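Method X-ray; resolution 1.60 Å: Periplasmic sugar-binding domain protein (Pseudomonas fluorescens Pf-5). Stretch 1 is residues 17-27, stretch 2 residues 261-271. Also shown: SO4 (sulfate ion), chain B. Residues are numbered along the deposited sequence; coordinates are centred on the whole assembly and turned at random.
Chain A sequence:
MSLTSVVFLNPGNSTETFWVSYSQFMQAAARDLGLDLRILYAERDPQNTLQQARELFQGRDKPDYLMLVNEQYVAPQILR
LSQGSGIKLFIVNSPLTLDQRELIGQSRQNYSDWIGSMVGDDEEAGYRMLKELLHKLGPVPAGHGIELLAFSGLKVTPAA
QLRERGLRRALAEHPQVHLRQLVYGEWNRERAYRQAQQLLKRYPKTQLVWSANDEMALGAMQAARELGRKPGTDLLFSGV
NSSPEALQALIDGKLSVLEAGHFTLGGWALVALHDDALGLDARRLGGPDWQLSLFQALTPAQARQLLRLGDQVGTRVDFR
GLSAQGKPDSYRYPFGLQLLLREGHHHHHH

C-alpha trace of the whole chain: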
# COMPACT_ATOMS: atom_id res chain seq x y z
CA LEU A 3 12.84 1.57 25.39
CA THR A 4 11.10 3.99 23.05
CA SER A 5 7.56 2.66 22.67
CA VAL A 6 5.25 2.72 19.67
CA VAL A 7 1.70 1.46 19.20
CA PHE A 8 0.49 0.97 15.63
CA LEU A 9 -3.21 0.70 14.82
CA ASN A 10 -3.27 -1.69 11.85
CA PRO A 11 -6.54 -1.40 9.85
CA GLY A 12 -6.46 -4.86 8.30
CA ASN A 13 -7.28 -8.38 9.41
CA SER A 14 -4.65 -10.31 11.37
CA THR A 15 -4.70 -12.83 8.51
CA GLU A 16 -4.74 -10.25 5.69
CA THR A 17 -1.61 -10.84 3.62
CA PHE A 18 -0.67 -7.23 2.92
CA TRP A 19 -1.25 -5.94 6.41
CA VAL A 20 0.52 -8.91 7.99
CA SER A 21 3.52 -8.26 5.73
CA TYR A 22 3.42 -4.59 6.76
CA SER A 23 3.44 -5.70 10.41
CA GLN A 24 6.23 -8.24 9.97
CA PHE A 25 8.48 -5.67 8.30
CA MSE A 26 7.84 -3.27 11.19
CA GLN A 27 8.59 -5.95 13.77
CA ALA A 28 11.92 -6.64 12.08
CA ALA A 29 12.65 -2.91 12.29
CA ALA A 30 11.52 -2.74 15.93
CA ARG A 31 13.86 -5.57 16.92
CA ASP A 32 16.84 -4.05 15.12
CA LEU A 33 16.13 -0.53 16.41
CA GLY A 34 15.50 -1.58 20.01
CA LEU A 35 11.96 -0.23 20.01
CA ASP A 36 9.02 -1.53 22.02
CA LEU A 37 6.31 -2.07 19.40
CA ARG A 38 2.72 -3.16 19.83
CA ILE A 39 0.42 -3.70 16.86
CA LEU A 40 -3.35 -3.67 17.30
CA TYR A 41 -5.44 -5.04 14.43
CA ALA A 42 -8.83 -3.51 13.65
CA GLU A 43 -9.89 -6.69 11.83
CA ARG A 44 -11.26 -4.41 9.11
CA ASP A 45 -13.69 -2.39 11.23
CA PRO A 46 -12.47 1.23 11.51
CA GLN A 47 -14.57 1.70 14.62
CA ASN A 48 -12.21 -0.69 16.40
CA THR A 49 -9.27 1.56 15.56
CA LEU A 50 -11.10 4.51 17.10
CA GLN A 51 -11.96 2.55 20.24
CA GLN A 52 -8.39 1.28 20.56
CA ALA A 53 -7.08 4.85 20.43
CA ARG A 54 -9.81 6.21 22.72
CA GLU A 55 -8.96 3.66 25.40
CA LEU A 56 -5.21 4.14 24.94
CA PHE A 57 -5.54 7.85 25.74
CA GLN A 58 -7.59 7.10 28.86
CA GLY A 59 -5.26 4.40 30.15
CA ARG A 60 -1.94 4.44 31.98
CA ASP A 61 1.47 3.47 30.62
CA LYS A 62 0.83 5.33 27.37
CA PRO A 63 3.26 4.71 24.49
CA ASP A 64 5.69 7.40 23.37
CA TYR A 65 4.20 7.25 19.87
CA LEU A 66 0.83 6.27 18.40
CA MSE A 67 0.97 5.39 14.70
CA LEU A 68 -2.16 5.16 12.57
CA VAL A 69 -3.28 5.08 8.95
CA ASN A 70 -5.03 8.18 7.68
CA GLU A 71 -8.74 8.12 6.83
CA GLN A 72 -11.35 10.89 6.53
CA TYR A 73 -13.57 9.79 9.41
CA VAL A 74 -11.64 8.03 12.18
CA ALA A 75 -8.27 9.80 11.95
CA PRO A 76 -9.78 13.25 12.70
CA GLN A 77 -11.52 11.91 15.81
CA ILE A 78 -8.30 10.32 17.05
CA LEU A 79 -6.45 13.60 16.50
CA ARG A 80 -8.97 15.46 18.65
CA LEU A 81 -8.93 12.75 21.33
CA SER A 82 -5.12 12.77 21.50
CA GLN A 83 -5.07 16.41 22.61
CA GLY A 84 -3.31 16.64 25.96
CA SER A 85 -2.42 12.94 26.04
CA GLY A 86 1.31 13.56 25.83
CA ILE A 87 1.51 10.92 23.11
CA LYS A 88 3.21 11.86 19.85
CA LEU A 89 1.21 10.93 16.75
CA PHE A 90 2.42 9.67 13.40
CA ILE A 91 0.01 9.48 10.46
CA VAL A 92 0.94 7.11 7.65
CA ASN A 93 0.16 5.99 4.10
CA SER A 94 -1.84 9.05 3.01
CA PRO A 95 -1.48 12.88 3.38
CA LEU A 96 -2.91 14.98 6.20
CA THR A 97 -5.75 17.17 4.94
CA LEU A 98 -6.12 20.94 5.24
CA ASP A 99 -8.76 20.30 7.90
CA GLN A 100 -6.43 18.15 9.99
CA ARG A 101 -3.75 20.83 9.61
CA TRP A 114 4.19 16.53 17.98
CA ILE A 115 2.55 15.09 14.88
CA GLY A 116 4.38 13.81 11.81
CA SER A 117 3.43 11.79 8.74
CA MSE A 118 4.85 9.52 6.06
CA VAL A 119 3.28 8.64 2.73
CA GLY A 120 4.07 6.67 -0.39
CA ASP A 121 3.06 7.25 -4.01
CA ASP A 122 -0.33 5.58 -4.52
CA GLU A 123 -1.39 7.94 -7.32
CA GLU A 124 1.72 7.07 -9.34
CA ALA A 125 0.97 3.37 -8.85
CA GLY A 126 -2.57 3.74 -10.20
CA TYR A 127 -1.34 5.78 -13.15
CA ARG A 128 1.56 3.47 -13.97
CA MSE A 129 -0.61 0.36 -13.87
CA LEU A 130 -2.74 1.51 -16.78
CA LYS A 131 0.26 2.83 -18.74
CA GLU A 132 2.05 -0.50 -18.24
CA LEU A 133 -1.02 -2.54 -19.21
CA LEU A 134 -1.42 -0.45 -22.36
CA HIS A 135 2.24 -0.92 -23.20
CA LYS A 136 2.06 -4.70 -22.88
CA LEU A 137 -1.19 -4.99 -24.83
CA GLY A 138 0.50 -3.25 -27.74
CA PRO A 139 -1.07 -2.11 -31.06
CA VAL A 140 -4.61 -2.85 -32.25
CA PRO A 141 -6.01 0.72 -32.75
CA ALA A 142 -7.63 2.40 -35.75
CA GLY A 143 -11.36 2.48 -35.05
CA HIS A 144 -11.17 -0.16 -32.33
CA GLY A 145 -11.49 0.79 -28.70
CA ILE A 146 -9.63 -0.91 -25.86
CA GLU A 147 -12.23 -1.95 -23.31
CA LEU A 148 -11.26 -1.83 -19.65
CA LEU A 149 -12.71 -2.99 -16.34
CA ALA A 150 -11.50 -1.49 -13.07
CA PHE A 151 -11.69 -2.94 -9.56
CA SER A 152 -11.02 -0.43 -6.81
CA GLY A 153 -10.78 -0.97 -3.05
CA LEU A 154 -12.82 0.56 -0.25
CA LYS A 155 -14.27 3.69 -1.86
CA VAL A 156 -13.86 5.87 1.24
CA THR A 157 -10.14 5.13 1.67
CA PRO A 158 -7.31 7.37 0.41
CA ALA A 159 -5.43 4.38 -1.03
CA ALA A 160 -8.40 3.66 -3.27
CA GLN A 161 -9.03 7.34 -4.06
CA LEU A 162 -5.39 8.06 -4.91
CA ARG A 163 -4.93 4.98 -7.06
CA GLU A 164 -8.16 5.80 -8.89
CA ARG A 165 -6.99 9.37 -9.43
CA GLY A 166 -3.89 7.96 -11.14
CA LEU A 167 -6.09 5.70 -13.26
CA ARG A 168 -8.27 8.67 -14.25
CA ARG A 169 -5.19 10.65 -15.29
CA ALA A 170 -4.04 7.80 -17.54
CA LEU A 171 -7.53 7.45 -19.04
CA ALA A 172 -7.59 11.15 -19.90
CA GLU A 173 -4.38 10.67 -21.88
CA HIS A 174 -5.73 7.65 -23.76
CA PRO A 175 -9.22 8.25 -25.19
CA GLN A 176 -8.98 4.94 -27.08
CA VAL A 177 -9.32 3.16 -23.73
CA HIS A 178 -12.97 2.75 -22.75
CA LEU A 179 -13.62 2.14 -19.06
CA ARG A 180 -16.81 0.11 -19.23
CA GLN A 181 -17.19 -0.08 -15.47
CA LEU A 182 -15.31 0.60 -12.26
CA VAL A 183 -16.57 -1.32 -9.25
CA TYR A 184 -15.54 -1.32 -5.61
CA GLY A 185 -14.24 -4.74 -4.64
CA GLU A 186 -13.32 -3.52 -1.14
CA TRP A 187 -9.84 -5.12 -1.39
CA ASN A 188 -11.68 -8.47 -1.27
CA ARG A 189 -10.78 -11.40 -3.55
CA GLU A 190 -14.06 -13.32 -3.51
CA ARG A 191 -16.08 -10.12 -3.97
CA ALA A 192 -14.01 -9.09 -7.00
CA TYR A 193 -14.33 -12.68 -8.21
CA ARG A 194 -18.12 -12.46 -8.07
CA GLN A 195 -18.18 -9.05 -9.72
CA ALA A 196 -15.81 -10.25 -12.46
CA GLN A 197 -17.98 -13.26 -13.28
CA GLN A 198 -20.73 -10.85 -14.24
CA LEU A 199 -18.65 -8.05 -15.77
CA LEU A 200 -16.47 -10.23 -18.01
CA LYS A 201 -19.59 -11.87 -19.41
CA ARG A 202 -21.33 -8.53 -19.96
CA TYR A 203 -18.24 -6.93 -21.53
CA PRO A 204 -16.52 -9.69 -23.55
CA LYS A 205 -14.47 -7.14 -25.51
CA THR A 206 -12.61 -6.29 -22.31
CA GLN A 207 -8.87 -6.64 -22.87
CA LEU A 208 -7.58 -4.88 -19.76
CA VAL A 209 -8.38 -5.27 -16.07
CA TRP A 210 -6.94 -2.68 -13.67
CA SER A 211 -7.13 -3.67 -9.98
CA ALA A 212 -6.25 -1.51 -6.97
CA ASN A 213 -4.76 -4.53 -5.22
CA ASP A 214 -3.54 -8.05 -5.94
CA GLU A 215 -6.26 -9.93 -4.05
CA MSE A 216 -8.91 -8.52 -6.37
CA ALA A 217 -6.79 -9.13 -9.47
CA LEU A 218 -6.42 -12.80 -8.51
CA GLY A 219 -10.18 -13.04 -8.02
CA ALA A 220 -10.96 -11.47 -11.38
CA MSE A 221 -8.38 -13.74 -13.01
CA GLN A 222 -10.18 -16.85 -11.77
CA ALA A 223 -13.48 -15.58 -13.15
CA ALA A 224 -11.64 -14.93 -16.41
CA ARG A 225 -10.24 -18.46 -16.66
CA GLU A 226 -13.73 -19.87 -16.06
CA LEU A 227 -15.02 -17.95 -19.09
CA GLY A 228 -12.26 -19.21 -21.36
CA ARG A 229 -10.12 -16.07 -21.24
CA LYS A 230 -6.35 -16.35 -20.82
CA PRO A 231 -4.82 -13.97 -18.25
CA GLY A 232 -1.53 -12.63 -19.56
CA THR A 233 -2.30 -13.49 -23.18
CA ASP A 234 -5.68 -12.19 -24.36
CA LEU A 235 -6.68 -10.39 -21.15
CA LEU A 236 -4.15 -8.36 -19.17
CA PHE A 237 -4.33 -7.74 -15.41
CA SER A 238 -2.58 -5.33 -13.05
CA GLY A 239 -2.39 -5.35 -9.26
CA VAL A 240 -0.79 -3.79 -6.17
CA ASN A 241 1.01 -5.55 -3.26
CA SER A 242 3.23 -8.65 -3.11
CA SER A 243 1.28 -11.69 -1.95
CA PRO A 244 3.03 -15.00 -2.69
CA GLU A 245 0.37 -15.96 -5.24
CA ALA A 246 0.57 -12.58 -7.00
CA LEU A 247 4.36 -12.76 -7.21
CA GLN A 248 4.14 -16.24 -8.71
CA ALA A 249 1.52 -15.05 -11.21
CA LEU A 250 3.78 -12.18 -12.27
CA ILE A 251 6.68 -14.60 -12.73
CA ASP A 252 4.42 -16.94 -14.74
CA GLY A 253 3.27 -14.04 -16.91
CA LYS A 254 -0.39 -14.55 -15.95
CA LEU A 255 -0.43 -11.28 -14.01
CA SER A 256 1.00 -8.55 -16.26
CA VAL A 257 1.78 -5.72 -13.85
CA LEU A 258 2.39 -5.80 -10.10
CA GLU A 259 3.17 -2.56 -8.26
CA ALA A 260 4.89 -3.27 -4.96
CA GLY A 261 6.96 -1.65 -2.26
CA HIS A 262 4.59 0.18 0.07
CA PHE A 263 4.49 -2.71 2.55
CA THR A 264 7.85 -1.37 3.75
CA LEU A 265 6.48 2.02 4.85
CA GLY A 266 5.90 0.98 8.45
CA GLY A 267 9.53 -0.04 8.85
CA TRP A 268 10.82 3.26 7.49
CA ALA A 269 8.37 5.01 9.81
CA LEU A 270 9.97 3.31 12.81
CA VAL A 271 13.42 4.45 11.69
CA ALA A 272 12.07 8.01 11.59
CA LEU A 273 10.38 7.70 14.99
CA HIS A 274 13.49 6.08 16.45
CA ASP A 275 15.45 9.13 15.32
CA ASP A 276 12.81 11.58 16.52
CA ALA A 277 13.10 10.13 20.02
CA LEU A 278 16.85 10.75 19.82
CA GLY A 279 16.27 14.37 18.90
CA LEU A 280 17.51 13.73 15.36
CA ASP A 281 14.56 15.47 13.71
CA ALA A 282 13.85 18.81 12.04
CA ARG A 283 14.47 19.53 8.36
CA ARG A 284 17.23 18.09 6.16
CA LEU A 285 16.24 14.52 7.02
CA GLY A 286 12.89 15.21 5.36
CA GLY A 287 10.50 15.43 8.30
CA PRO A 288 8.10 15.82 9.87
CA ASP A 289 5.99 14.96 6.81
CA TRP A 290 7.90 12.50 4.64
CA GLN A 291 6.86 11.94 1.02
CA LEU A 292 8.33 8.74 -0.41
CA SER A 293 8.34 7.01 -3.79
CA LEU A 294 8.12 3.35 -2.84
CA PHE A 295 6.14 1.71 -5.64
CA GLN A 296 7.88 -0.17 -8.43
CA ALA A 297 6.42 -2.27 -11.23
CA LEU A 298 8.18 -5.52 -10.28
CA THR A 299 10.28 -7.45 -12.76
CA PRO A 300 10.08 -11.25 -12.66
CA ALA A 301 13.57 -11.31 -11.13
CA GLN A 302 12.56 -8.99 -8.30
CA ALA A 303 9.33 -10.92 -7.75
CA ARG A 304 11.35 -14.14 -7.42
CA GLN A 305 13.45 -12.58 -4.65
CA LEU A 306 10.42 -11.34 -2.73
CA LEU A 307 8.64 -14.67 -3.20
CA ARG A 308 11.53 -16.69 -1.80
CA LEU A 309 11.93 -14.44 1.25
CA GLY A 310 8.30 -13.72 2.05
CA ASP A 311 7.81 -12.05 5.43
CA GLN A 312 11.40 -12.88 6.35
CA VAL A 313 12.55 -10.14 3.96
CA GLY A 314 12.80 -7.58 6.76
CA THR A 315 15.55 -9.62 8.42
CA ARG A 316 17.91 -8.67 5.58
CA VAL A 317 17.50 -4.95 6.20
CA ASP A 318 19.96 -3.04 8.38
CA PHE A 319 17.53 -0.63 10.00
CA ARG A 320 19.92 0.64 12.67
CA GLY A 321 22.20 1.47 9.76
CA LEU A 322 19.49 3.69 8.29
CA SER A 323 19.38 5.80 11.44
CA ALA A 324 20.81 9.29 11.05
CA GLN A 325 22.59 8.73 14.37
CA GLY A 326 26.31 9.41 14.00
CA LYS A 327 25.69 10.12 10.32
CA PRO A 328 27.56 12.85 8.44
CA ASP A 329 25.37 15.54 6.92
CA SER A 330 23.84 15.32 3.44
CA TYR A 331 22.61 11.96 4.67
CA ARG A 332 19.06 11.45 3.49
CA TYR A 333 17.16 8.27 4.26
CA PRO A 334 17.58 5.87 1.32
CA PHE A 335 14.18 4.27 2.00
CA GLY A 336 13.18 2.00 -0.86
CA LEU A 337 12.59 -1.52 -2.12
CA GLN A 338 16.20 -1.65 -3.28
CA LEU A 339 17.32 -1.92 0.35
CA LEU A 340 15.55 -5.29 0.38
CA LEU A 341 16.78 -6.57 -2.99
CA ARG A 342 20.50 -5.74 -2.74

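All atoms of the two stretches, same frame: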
# COMPACT_ATOMS: atom_id res chain seq x y z
N THR A 17 -2.97 -10.82 4.13
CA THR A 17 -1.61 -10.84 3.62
C THR A 17 -0.83 -9.53 3.61
O THR A 17 0.26 -9.45 4.17
CB THR A 17 -1.56 -11.47 2.22
OG1 THR A 17 -2.21 -12.75 2.26
CG2 THR A 17 -0.12 -11.66 1.77
N PHE A 18 -1.38 -8.50 2.98
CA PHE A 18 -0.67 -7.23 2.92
C PHE A 18 -0.38 -6.64 4.28
O PHE A 18 0.75 -6.25 4.57
CB PHE A 18 -1.43 -6.19 2.11
CG PHE A 18 -0.83 -4.81 2.20
CD1 PHE A 18 0.34 -4.51 1.50
CD2 PHE A 18 -1.36 -3.86 3.07
CE1 PHE A 18 0.97 -3.27 1.67
CE2 PHE A 18 -0.74 -2.62 3.25
CZ PHE A 18 0.43 -2.33 2.55
N TRP A 19 -1.42 -6.54 5.11
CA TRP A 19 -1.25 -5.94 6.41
C TRP A 19 -0.39 -6.76 7.36
O TRP A 19 0.25 -6.20 8.25
CB TRP A 19 -2.62 -5.60 7.00
CG TRP A 19 -3.12 -4.30 6.41
CD1 TRP A 19 -4.22 -4.11 5.61
CD2 TRP A 19 -2.50 -3.02 6.54
NE1 TRP A 19 -4.31 -2.79 5.24
CE2 TRP A 19 -3.26 -2.10 5.79
CE3 TRP A 19 -1.36 -2.56 7.22
CZ2 TRP A 19 -2.92 -0.74 5.70
CZ3 TRP A 19 -1.02 -1.21 7.13
CH2 TRP A 19 -1.80 -0.32 6.37
N VAL A 20 -0.34 -8.07 7.16
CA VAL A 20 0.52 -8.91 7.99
C VAL A 20 1.96 -8.66 7.55
O VAL A 20 2.87 -8.57 8.37
CB VAL A 20 0.17 -10.40 7.84
CG1 VAL A 20 1.25 -11.26 8.50
CG2 VAL A 20 -1.19 -10.68 8.48
N SER A 21 2.18 -8.53 6.24
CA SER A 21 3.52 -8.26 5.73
C SER A 21 4.02 -6.90 6.22
O SER A 21 5.20 -6.73 6.51
CB SER A 21 3.53 -8.32 4.20
OG SER A 21 3.34 -9.65 3.77
N TYR A 22 3.10 -5.94 6.30
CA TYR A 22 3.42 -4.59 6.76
C TYR A 22 3.87 -4.72 8.22
O TYR A 22 4.89 -4.14 8.61
CB TYR A 22 2.16 -3.73 6.66
CG TYR A 22 2.36 -2.23 6.79
CD1 TYR A 22 2.40 -1.42 5.66
CD2 TYR A 22 2.44 -1.62 8.04
CE1 TYR A 22 2.49 -0.03 5.77
CE2 TYR A 22 2.53 -0.23 8.16
CZ TYR A 22 2.55 0.56 7.02
OH TYR A 22 2.57 1.92 7.14
N SER A 23 3.12 -5.48 9.00
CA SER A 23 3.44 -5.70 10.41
C SER A 23 4.77 -6.42 10.61
O SER A 23 5.59 -6.02 11.44
CB SER A 23 2.34 -6.52 11.09
OG SER A 23 1.14 -5.77 11.20
N GLN A 24 5.00 -7.48 9.84
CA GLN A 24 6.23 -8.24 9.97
C GLN A 24 7.46 -7.41 9.65
O GLN A 24 8.50 -7.55 10.31
CB GLN A 24 6.19 -9.48 9.07
CG GLN A 24 5.08 -10.46 9.43
CD GLN A 24 5.14 -10.91 10.87
OE1 GLN A 24 6.09 -11.58 11.28
NE2 GLN A 24 4.12 -10.55 11.65
N PHE A 25 7.35 -6.53 8.66
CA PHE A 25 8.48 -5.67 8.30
C PHE A 25 8.75 -4.71 9.46
O PHE A 25 9.91 -4.47 9.81
CB PHE A 25 8.17 -4.88 7.02
CG PHE A 25 9.38 -4.26 6.39
CD1 PHE A 25 10.33 -5.05 5.74
CD2 PHE A 25 9.59 -2.88 6.44
CE1 PHE A 25 11.47 -4.48 5.17
CE2 PHE A 25 10.73 -2.30 5.87
CZ PHE A 25 11.67 -3.10 5.23
N MSE A 26 7.69 -4.18 10.06
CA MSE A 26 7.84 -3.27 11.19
C MSE A 26 8.48 -3.98 12.38
O MSE A 26 9.34 -3.41 13.05
CB MSE A 26 6.48 -2.72 11.64
CG MSE A 26 5.84 -1.73 10.70
SE MSE A 26 4.15 -1.09 11.41
CE MSE A 26 4.83 0.06 12.81
N GLN A 27 8.05 -5.20 12.64
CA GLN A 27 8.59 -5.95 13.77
C GLN A 27 10.08 -6.19 13.59
O GLN A 27 10.85 -6.14 14.56
CB GLN A 27 7.83 -7.26 13.95
CG GLN A 27 6.36 -7.04 14.23
CD GLN A 27 5.62 -8.31 14.60
OE1 GLN A 27 5.76 -9.34 13.93
NE2 GLN A 27 4.82 -8.24 15.65
N GLY A 261 5.99 -2.44 -2.99
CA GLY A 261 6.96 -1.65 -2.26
C GLY A 261 6.42 -0.91 -1.05
O GLY A 261 7.16 -0.67 -0.09
N HIS A 262 5.14 -0.57 -1.06
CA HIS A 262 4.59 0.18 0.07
C HIS A 262 4.44 -0.60 1.37
O HIS A 262 4.19 -0.01 2.42
CB HIS A 262 3.26 0.85 -0.32
CG HIS A 262 2.11 -0.10 -0.48
ND1 HIS A 262 2.19 -1.27 -1.21
CD2 HIS A 262 0.82 -0.01 -0.06
CE1 HIS A 262 1.00 -1.85 -1.23
NE2 HIS A 262 0.15 -1.10 -0.55
N PHE A 263 4.61 -1.92 1.33
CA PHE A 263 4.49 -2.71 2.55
C PHE A 263 5.66 -2.41 3.48
O PHE A 263 5.65 -2.78 4.64
CB PHE A 263 4.44 -4.21 2.24
CG PHE A 263 5.78 -4.82 1.88
CD1 PHE A 263 6.60 -5.38 2.87
CD2 PHE A 263 6.22 -4.84 0.56
CE1 PHE A 263 7.83 -5.94 2.54
CE2 PHE A 263 7.45 -5.40 0.23
CZ PHE A 263 8.25 -5.95 1.22
N THR A 264 6.67 -1.71 2.95
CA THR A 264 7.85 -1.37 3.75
C THR A 264 7.69 -0.06 4.51
O THR A 264 8.50 0.25 5.38
CB THR A 264 9.10 -1.20 2.86
OG1 THR A 264 8.87 -0.15 1.91
CG2 THR A 264 9.42 -2.49 2.13
N LEU A 265 6.65 0.71 4.21
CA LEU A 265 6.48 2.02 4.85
C LEU A 265 6.53 2.02 6.37
O LEU A 265 7.15 2.91 6.96
CB LEU A 265 5.19 2.68 4.37
CG LEU A 265 5.18 4.21 4.53
CD1 LEU A 265 4.26 4.83 3.49
CD2 LEU A 265 4.73 4.58 5.93
N GLY A 266 5.89 1.05 7.00
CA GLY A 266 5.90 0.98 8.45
C GLY A 266 7.30 0.88 9.03
O GLY A 266 7.60 1.49 10.07
N GLY A 267 8.16 0.12 8.37
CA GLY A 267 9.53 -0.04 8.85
C GLY A 267 10.29 1.27 8.78
O GLY A 267 11.02 1.63 9.71
N TRP A 268 10.14 1.98 7.67
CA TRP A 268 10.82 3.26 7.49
C TRP A 268 10.29 4.23 8.54
O TRP A 268 11.03 5.06 9.06
CB TRP A 268 10.55 3.82 6.10
CG TRP A 268 10.81 2.88 4.96
CD1 TRP A 268 10.14 2.84 3.78
CD2 TRP A 268 11.83 1.87 4.88
NE1 TRP A 268 10.67 1.87 2.96
CE2 TRP A 268 11.70 1.26 3.61
CE3 TRP A 268 12.83 1.42 5.75
CZ2 TRP A 268 12.54 0.22 3.19
CZ3 TRP A 268 13.67 0.38 5.33
CH2 TRP A 268 13.51 -0.20 4.06
N ALA A 269 8.99 4.14 8.82
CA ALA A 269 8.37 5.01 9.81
C ALA A 269 9.03 4.82 11.17
O ALA A 269 9.25 5.78 11.90
CB ALA A 269 6.87 4.72 9.91
N LEU A 270 9.34 3.57 11.52
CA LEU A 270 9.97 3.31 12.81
C LEU A 270 11.39 3.87 12.86
O LEU A 270 11.86 4.28 13.92
CB LEU A 270 9.94 1.81 13.14
CG LEU A 270 8.52 1.30 13.42
CD1 LEU A 270 8.54 -0.18 13.72
CD2 LEU A 270 7.92 2.05 14.59
N VAL A 271 12.08 3.89 11.72
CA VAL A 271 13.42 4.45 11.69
C VAL A 271 13.28 5.94 12.00
O VAL A 271 14.05 6.50 12.79
CB VAL A 271 14.09 4.31 10.30
CG1 VAL A 271 15.40 5.09 10.27
CG2 VAL A 271 14.34 2.84 9.99
S SO4 B . -6.45 0.24 3.48
O1 SO4 B . -6.04 1.06 2.32
O2 SO4 B . -5.88 -1.11 3.34
O3 SO4 B . -5.94 0.88 4.70
O4 SO4 B . -7.93 0.16 3.52
O HOH W 1 6.20 -1.93 7.11

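Stretch 1 is helical throughout, and stretch 2 passes from a 3-10 segment at 262-264 into a second helix. The helix axes cross at -30° and approach to 7.6 Å. No direct hydrogen bond links the stretches; packing and one water join them, burying 643 Å² in total.

Thr17 makes no contact. Phe18 has a t rotamer that brings its ring to His262. The two rings form an offset stack, with centroids 4.3 Å apart and planes at 20°. Phe18 CE1 also lies 3.6 Å from Phe263 CB.

Trp19 points its CB away from stretch 2. Its NE1 donates a hydrogen bond to O2 of the sulfate (3.0 Å). Ser21 is small and leaves room for the Phe263 ring, whose edge faces Ser21 O.

Tyr22 lies along the backbone of stretch 2. Its CA makes a CA-H...O contact with Phe263 O (3.6 Å), and its ring atom CZ reaches Gly266 N at 3.4 Å. Glycine suits this position: a CB on Gly266 would clash with Tyr22 CE2 and Met26 CG. Water 1 donates to Tyr22 O (3.0 Å) and Phe263 O (2.7 Å), bridging the two backbones.

Phe25 has the largest area covered by the other stretch. Thr264 CG2 sits over one face of its ring, 4.0 Å from the centroid. The edge of Phe263 is directed at the Phe25 face, while the edge of Phe25 is directed at the face of Trp268. Gly267 lets this ring come close: Phe25 CD2 is 3.7 Å from Gly267 CA, and a CB there would clash with CD2.

Met26, a selenomethionine, packs its CG 3.4 Å from Gly266 C. Its CE meets Leu270 CD1 at 3.8 Å, an apolar contact in a buried setting. Gln27 points away.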